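Local coordinates for citrate synthase (Metallosphaera sedula, PDB 6ABX) that catalyses the condensation of oxaloacetate with acetyl-CoA to citrate, the entry step of the tricarboxylic acid cycle, at the interface of chains A and B. Sequence-based numbering; all coordinates share one arbitrary frame. Chains: chain A/B, Citrate synthase.

Contact 1: the interface of chains A and B. Residues chain A 93, 96-97; chain B 97, 100-101, 103-104.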
ATOM      1  N   ASP A  93      -2.177  -4.836 -11.567  1.00 11.75           N
ATOM      2  CA  ASP A  93      -1.568  -5.928 -10.836  1.00 12.65           C
ATOM      3  C   ASP A  93      -0.141  -6.156 -11.315  1.00 11.34           C
ATOM      4  O   ASP A  93       0.727  -6.439 -10.522  1.00 12.28           O
ATOM      5  CB  ASP A  93      -2.345  -7.246 -10.955  1.00 13.53           C
ATOM      6  CG  ASP A  93      -3.739  -7.183 -10.312  1.00 17.14           C
ATOM      7  OD1 ASP A  93      -4.047  -6.163  -9.659  1.00 17.74           O
ATOM      8  OD2 ASP A  93      -4.543  -8.157 -10.500  1.00 18.29           O
ATOM      9  N   ARG A  96       1.864  -3.234  -9.930  1.00 12.59           N
ATOM     10  CA  ARG A  96       2.019  -3.427  -8.460  1.00 12.35           C
ATOM     11  C   ARG A  96       3.176  -4.412  -8.236  1.00 12.66           C
ATOM     12  O   ARG A  96       4.105  -4.191  -7.416  1.00 11.72           O
ATOM     13  CB  ARG A  96       0.706  -3.904  -7.849  1.00 12.62           C
ATOM     14  CG  ARG A  96       0.666  -4.028  -6.330  1.00 13.72           C
ATOM     15  CD  ARG A  96      -0.639  -4.714  -5.946  1.00 14.39           C
ATOM     16  NE  ARG A  96      -0.771  -6.086  -6.421  1.00 14.08           N
ATOM     17  CZ  ARG A  96      -1.851  -6.667  -6.881  1.00 15.94           C
ATOM     18  NH1 ARG A  96      -3.018  -6.041  -6.833  1.00 18.98           N
ATOM     19  NH2 ARG A  96      -1.798  -7.919  -7.321  1.00 13.88           N
ATOM     20  N   THR A  97       3.129  -5.542  -8.947  1.00 11.70           N
ATOM     21  CA  THR A  97       4.092  -6.627  -8.744  1.00 12.81           C
ATOM     22  C   THR A  97       5.509  -6.230  -9.189  1.00 14.12           C
ATOM     23  O   THR A  97       6.510  -6.468  -8.458  1.00 13.49           O
ATOM     24  CB  THR A  97       3.664  -7.915  -9.443  1.00 13.50           C
ATOM     25  OG1 THR A  97       2.313  -8.206  -9.078  1.00 14.25           O
ATOM     26  CG2 THR A  97       4.628  -9.024  -9.075  1.00 15.42           C
TER
ATOM     27  N   THR B  97       5.936  -9.138  -2.567  1.00 13.25           N
ATOM     28  CA  THR B  97       5.922  -9.490  -3.973  1.00 12.76           C
ATOM     29  C   THR B  97       5.100 -10.767  -4.212  1.00 12.61           C
ATOM     30  O   THR B  97       4.371 -10.833  -5.161  1.00 13.47           O
ATOM     31  CB  THR B  97       7.331  -9.621  -4.538  1.00 12.48           C
ATOM     32  OG1 THR B  97       8.100  -8.460  -4.283  1.00 12.62           O
ATOM     33  CG2 THR B  97       7.271  -9.885  -6.022  1.00 12.11           C
ATOM     34  N   SER B 100       1.449 -10.117  -3.969  1.00 12.68           N
ATOM     35  CA  SER B 100       1.144  -9.424  -5.212  1.00 12.95           C
ATOM     36  C   SER B 100       0.999 -10.376  -6.406  1.00 12.95           C
ATOM     37  O   SER B 100       0.030 -10.239  -7.175  1.00 12.02           O
ATOM     38  CB  SER B 100       2.150  -8.330  -5.515  1.00 12.96           C
ATOM     39  OG  SER B 100       1.661  -7.520  -6.584  1.00 13.01           O
ATOM     40  N   MET B 101       1.849 -11.416  -6.484  1.00 14.57           N
ATOM     41  CA  MET B 101       1.765 -12.403  -7.553  1.00 15.13           C
ATOM     42  C   MET B 101       0.501 -13.275  -7.393  1.00 15.20           C
ATOM     43  O   MET B 101      -0.187 -13.621  -8.364  1.00 15.56           O
ATOM     44  CB  MET B 101       3.015 -13.295  -7.574  1.00 14.78           C
ATOM     45  CG  MET B 101       4.201 -12.580  -8.022  1.00 17.17           C
ATOM     46  SD  MET B 101       5.759 -13.506  -7.751  1.00 19.21           S
ATOM     47  CE  MET B 101       6.838 -12.615  -8.879  1.00 24.33           C
ATOM     48  N   GLY B 103      -2.283 -12.424  -6.124  1.00 13.76           N
ATOM     49  CA  GLY B 103      -3.416 -11.619  -6.512  1.00 14.40           C
ATOM     50  C   GLY B 103      -3.534 -11.511  -8.012  1.00 14.92           C
ATOM     51  O   GLY B 103      -4.615 -11.656  -8.566  1.00 14.47           O
ATOM     52  N   LEU B 104      -2.381 -11.277  -8.670  1.00 15.45           N
ATOM     53  CA  LEU B 104      -2.353 -11.181 -10.127  1.00 14.52           C
ATOM     54  C   LEU B 104      -2.968 -12.446 -10.768  1.00 14.64           C
ATOM     55  O   LEU B 104      -3.705 -12.347 -11.730  1.00 14.69           O
ATOM     56  CB  LEU B 104      -0.911 -10.926 -10.554  1.00 15.64           C
ATOM     57  CG  LEU B 104      -0.685 -10.778 -12.060  1.00 17.82           C
ATOM     58  CD1 LEU B 104       0.498  -9.858 -12.314  1.00 18.26           C
ATOM     59  CD2 LEU B 104      -0.454 -12.129 -12.690  1.00 19.19           C
TER
HETATM   60  O   HOH W   1      -4.443  -9.924 -12.638  1.00 18.29           O

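Contact 2: the interface of chains A and B. Residues chain A 88-90, 93; chain B 104, 107.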
ATOM      1  N   PHE A  88      -2.639 -11.754 -19.779  1.00 17.42           N
ATOM      2  CA  PHE A  88      -3.615 -12.349 -18.883  1.00 21.87           C
ATOM      3  C   PHE A  88      -3.873 -11.494 -17.636  1.00 22.06           C
ATOM      4  O   PHE A  88      -4.967 -11.597 -17.047  1.00 23.68           O
ATOM      5  CB  PHE A  88      -3.144 -13.744 -18.479  1.00 28.04           C
ATOM      6  CG  PHE A  88      -2.895 -14.619 -19.685  1.00 40.53           C
ATOM      7  CD1 PHE A  88      -3.965 -15.090 -20.439  1.00 44.38           C
ATOM      8  CD2 PHE A  88      -1.596 -14.872 -20.134  1.00 44.28           C
ATOM      9  CE1 PHE A  88      -3.743 -15.849 -21.583  1.00 49.94           C
ATOM     10  CE2 PHE A  88      -1.374 -15.648 -21.266  1.00 46.42           C
ATOM     11  CZ  PHE A  88      -2.450 -16.140 -21.984  1.00 52.24           C
ATOM     12  N   GLY A  89      -2.866 -10.743 -17.180  1.00 17.75           N
ATOM     13  CA  GLY A  89      -2.967 -10.065 -15.922  1.00 17.28           C
ATOM     14  C   GLY A  89      -3.565  -8.675 -16.045  1.00 17.00           C
ATOM     15  O   GLY A  89      -3.484  -8.012 -17.086  1.00 17.43           O
ATOM     16  N   ASN A  90      -4.207  -8.237 -14.961  1.00 15.23           N
ATOM     17  CA  ASN A  90      -4.679  -6.881 -14.832  1.00 16.87           C
ATOM     18  C   ASN A  90      -3.454  -5.987 -14.843  1.00 15.05           C
ATOM     19  O   ASN A  90      -2.466  -6.252 -14.159  1.00 14.71           O
ATOM     20  CB  ASN A  90      -5.508  -6.730 -13.550  1.00 16.96           C
ATOM     21  CG  ASN A  90      -5.940  -5.302 -13.343  1.00 20.00           C
ATOM     22  OD1 ASN A  90      -5.098  -4.488 -13.082  1.00 21.70           O
ATOM     23  ND2 ASN A  90      -7.232  -5.017 -13.310  1.00 25.04           N
ATOM     24  N   ASP A  93      -2.177  -4.836 -11.567  1.00 11.75           N
ATOM     25  CA  ASP A  93      -1.568  -5.928 -10.836  1.00 12.65           C
ATOM     26  C   ASP A  93      -0.141  -6.156 -11.315  1.00 11.34           C
ATOM     27  O   ASP A  93       0.727  -6.439 -10.522  1.00 12.28           O
ATOM     28  CB  ASP A  93      -2.345  -7.246 -10.955  1.00 13.53           C
ATOM     29  CG  ASP A  93      -3.739  -7.183 -10.312  1.00 17.14           C
ATOM     30  OD1 ASP A  93      -4.047  -6.163  -9.659  1.00 17.74           O
ATOM     31  OD2 ASP A  93      -4.543  -8.157 -10.500  1.00 18.29           O
TER
ATOM     32  N   LEU B 104      -2.381 -11.277  -8.670  1.00 15.45           N
ATOM     33  CA  LEU B 104      -2.353 -11.181 -10.127  1.00 14.52           C
ATOM     34  C   LEU B 104      -2.968 -12.446 -10.768  1.00 14.64           C
ATOM     35  O   LEU B 104      -3.705 -12.347 -11.730  1.00 14.69           O
ATOM     36  CB  LEU B 104      -0.911 -10.926 -10.554  1.00 15.64           C
ATOM     37  CG  LEU B 104      -0.685 -10.778 -12.060  1.00 17.82           C
ATOM     38  CD1 LEU B 104       0.498  -9.858 -12.314  1.00 18.26           C
ATOM     39  CD2 LEU B 104      -0.454 -12.129 -12.690  1.00 19.19           C
ATOM     40  N   ARG B 107      -7.925 -13.811 -10.660  1.00 32.96           N
ATOM     41  CA  ARG B 107      -8.760 -12.725 -11.177  1.00 40.19           C
ATOM     42  C   ARG B 107     -10.240 -12.999 -10.835  1.00 45.43           C
ATOM     43  O   ARG B 107     -11.063 -12.103 -11.040  1.00 51.28           O
ATOM     44  CB  ARG B 107      -8.477 -12.501 -12.668  1.00 43.09           C
ATOM     45  CG  ARG B 107      -7.171 -11.762 -12.952  1.00 42.96           C
ATOM     46  CD  ARG B 107      -7.090 -11.137 -14.353  1.00 44.09           C
ATOM     47  NE  ARG B 107      -7.561  -9.747 -14.482  1.00 42.36           N
ATOM     48  CZ  ARG B 107      -7.528  -9.038 -15.628  1.00 44.29           C
ATOM     49  NH1 ARG B 107      -6.955  -9.546 -16.709  1.00 40.35           N
ATOM     50  NH2 ARG B 107      -8.062  -7.827 -15.703  1.00 41.26           N
TER
HETATM   51  O   HOH W   2      -4.443  -9.924 -12.638  1.00 18.29           O

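Contact 3: the interface of chains A and B. Residues chain A 103, 196-197, 200; chain B 93, 96, 210.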
ATOM      1  N   GLY A 103      11.803  -2.781  -5.859  1.00 13.94           N
ATOM      2  CA  GLY A 103      12.148  -2.489  -4.483  1.00 14.49           C
ATOM      3  C   GLY A 103      12.997  -3.624  -3.877  1.00 14.61           C
ATOM      4  O   GLY A 103      13.981  -3.382  -3.209  1.00 15.45           O
ATOM      5  N   SER A 196       8.802   2.612   6.672  1.00 12.24           N
ATOM      6  CA  SER A 196       8.994   1.707   5.590  1.00 12.89           C
ATOM      7  C   SER A 196       9.611   2.445   4.411  1.00 13.35           C
ATOM      8  O   SER A 196       9.566   3.674   4.305  1.00 15.81           O
ATOM      9  CB  SER A 196       7.689   1.055   5.200  1.00 12.91           C
ATOM     10  OG  SER A 196       7.960  -0.025   4.341  1.00 13.99           O
ATOM     11  N   ASP A 197      10.122   1.688   3.464  1.00 13.33           N
ATOM     12  CA  ASP A 197      10.900   2.287   2.356  1.00 14.20           C
ATOM     13  C   ASP A 197       9.981   2.888   1.280  1.00 13.01           C
ATOM     14  O   ASP A 197       8.799   2.623   1.222  1.00 12.01           O
ATOM     15  CB  ASP A 197      11.770   1.197   1.760  1.00 14.12           C
ATOM     16  CG  ASP A 197      10.951   0.108   1.110  1.00 16.33           C
ATOM     17  OD1 ASP A 197      10.452  -0.763   1.850  1.00 15.33           O
ATOM     18  OD2 ASP A 197      10.794   0.148  -0.140  1.00 16.40           O
ATOM     19  N   SER A 200       7.932   0.486  -0.983  1.00 12.99           N
ATOM     20  CA  SER A 200       6.741   0.023  -0.244  1.00 12.47           C
ATOM     21  C   SER A 200       5.632   1.070  -0.316  1.00 11.50           C
ATOM     22  O   SER A 200       4.464   0.745  -0.584  1.00 11.56           O
ATOM     23  CB  SER A 200       7.093  -0.273   1.189  1.00 12.86           C
ATOM     24  OG  SER A 200       7.918  -1.420   1.290  1.00 14.54           O
TER
ATOM     25  N   ASP B  93      10.014  -7.736   1.638  1.00 14.15           N
ATOM     26  CA  ASP B  93       9.851  -7.434   0.206  1.00 15.92           C
ATOM     27  C   ASP B  93       9.527  -8.678  -0.618  1.00 13.93           C
ATOM     28  O   ASP B  93       8.730  -8.620  -1.549  1.00 14.74           O
ATOM     29  CB  ASP B  93      11.038  -6.713  -0.414  1.00 18.01           C
ATOM     30  CG  ASP B  93      11.376  -5.384   0.231  1.00 21.30           C
ATOM     31  OD1 ASP B  93      10.533  -4.867   0.985  1.00 21.33           O
ATOM     32  OD2 ASP B  93      12.524  -4.931   0.029  1.00 25.10           O
ATOM     33  N   ARG B  96       5.790  -9.399   0.194  1.00 14.25           N
ATOM     34  CA  ARG B  96       4.999  -8.318  -0.495  1.00 14.08           C
ATOM     35  C   ARG B  96       4.830  -8.725  -1.961  1.00 14.83           C
ATOM     36  O   ARG B  96       3.704  -8.783  -2.496  1.00 14.55           O
ATOM     37  CB  ARG B  96       5.682  -6.957  -0.335  1.00 14.74           C
ATOM     38  CG  ARG B  96       4.959  -5.758  -0.978  1.00 15.31           C
ATOM     39  CD  ARG B  96       5.821  -4.515  -0.948  1.00 16.81           C
ATOM     40  NE  ARG B  96       7.022  -4.609  -1.788  1.00 17.11           N
ATOM     41  CZ  ARG B  96       8.203  -4.046  -1.551  1.00 16.75           C
ATOM     42  NH1 ARG B  96       8.371  -3.274  -0.488  1.00 24.44           N
ATOM     43  NH2 ARG B  96       9.249  -4.305  -2.317  1.00 18.20           N
ATOM     44  N   LYS B 210       6.175  -3.602   7.579  1.00 13.50           N
ATOM     45  CA  LYS B 210       7.612  -3.697   7.437  1.00 14.01           C
ATOM     46  C   LYS B 210       8.334  -2.618   8.253  1.00 13.56           C
ATOM     47  O   LYS B 210       9.456  -2.802   8.629  1.00 15.40           O
ATOM     48  CB  LYS B 210       7.995  -3.521   5.961  1.00 14.43           C
ATOM     49  CG  LYS B 210       9.477  -3.580   5.699  1.00 16.42           C
ATOM     50  CD  LYS B 210       9.814  -3.388   4.251  1.00 16.20           C
ATOM     51  CE  LYS B 210      11.317  -3.368   4.066  1.00 17.63           C
ATOM     52  NZ  LYS B 210      11.714  -3.010   2.688  1.00 18.68           N
TER
HETATM   53  O   HOH W   3      11.242  -2.421  -1.273  1.00 19.70           O

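Contact 1: the interface of chains A and B
Two copies of one helix, 91-105 of each chain, pack across the two-fold axis here, part of the helical subunit interface typical of dimeric enzymes of the citrate synthase family, and the contact helps to hold the two subunits together. A:Arg96 NE gives a nearly straight bond to the hydroxyl OG of B:Ser100 (2.8 Å, 171° at H), while A:Arg96 NH2 reaches the backbone O of B:Ser100 at 3.0 Å, in the carbonyl plane and on a lone pair. Both acceptors lie close to the guanidinium plane, and the CA of A:Asp93 sits over one face of that plane. The chain of A:Arg96 bends at chi3 (64°), which turns the guanidinium back towards A:Asp93, where A:Arg96 NH1 and A:Asp93 OD1 form a salt bridge (3.0 Å) that should limit rotation of the guanidinium. B:Ser100 OG is gripped a second time by the hydroxyl OG1 of A:Thr97 at 2.7 Å. A:Thr97 OG1 donates to the backbone O of A:Asp93 one helical turn earlier (2.8 Å), so it can be expected to accept from B:Ser100 OG. On its other branch, the methyl CG2 of A:Thr97 packs on B:Met101 CG at 3.7 Å, the two side chains crossing at about a right angle. A water joins A:Asp93 OD2 to B:Leu104 O.

Contact 2: the interface of chains A and B
The guanidinium of B:Arg107 lays one face over the backbone of A:Asn90, whose N sits 3.4 Å above the plane and over its centre; near the guanidinium edge, NH1 meets the backbone O of A:Phe88. This is another patch of the dimer interface of this citrate synthase, where the loop leading into helix 91-105 of chain A receives an arginine from beyond the same helix of chain B. The amide of A:Asn90 is turned 82° from the guanidinium, so the two flat groups do not stack. B:Arg107 and A:Phe88 are poorly ordered, so the face packing and the bond from B:Arg107 NH1 to A:Phe88 O at 2.9 Å both deserve caution; the donor stands 45° out of the carbonyl plane and is not on a lone pair. The arginine chain bends at chi3, laying its end across the loop. With the same reserve, A:Asn90 CB touches NH2 of B:Arg107 at 3.5 Å. The N of A:Asn90 binds a water almost straight (2.9 Å, 170° at H), the same water that lies between A:Asp93 and B:Leu104. The carboxylate OD2 of A:Asp93 stays 5.2 Å from B:Arg107 NE, where a modest attraction is possible.

Contact 3: the interface of chains A and B
A:Ser196 and A:Asp197 have polyproline-II-like backbones, with psi near 165°, and lead into helix 198-209 of chain A, while B:Lys210 sits on a loop with helical backbone angles. This polar, salt-bridged patch of the citrate synthase dimer interface joins the start of that helix to helix 91-105 of chain B. The extended side chain of B:Lys210 crosses that of A:Asp197 at about a right angle, and B:Lys210 NZ makes a salt bridge to A:Asp197 OD1 (2.7 Å). B:Lys210 NZ also bonds OD1 of B:Asp93 on its syn lone pair (2.8 Å), so it lies between carboxylates of both subunits and would probably offset their negative charge. A:Asp197 caps its helix: OD2 takes the backbone N of A:Ser200 (3.0 Å), and OD1 takes that residue's hydroxyl OG. B:Lys210 NZ and A:Ser200 OG reach OD1 from opposite faces of the carboxylate. With chi1 at 65°, CG of A:Asp197 lies between its own backbone N and carbonyl carbon, which turns the carboxylate back over the helix start. B:Arg96 presents its guanidinium edge to A:Ser200, NH1 lying 2.6 Å from OG, a short hydrogen bond. B:Asp93 CA covers one face of this guanidinium. A water in the guanidinium plane bridges NH1 and NH2 of B:Arg96 to OD2 of A:Asp197.

Contact 1 and contact 2 run into each other, their C-alpha centres about 8 Å apart, and share A:Asp93 and B:Leu104. Contact 3 is about 14 Å from contact 1 and 21 Å from contact 2. Helix 91-105 takes part in all three, and because the dimer is two-fold symmetric each has a twin: the aspartate and arginine that serve contact 1 from chain A return from chain B in contact 3. One helix thus engages several parts of the partner. The centres lie about 21 to 29 Å from the catalytic His253 and Asp307 of chain B (contact 1) or chain A (contacts 2 and 3), which suggests a role in assembly rather than direct chemistry.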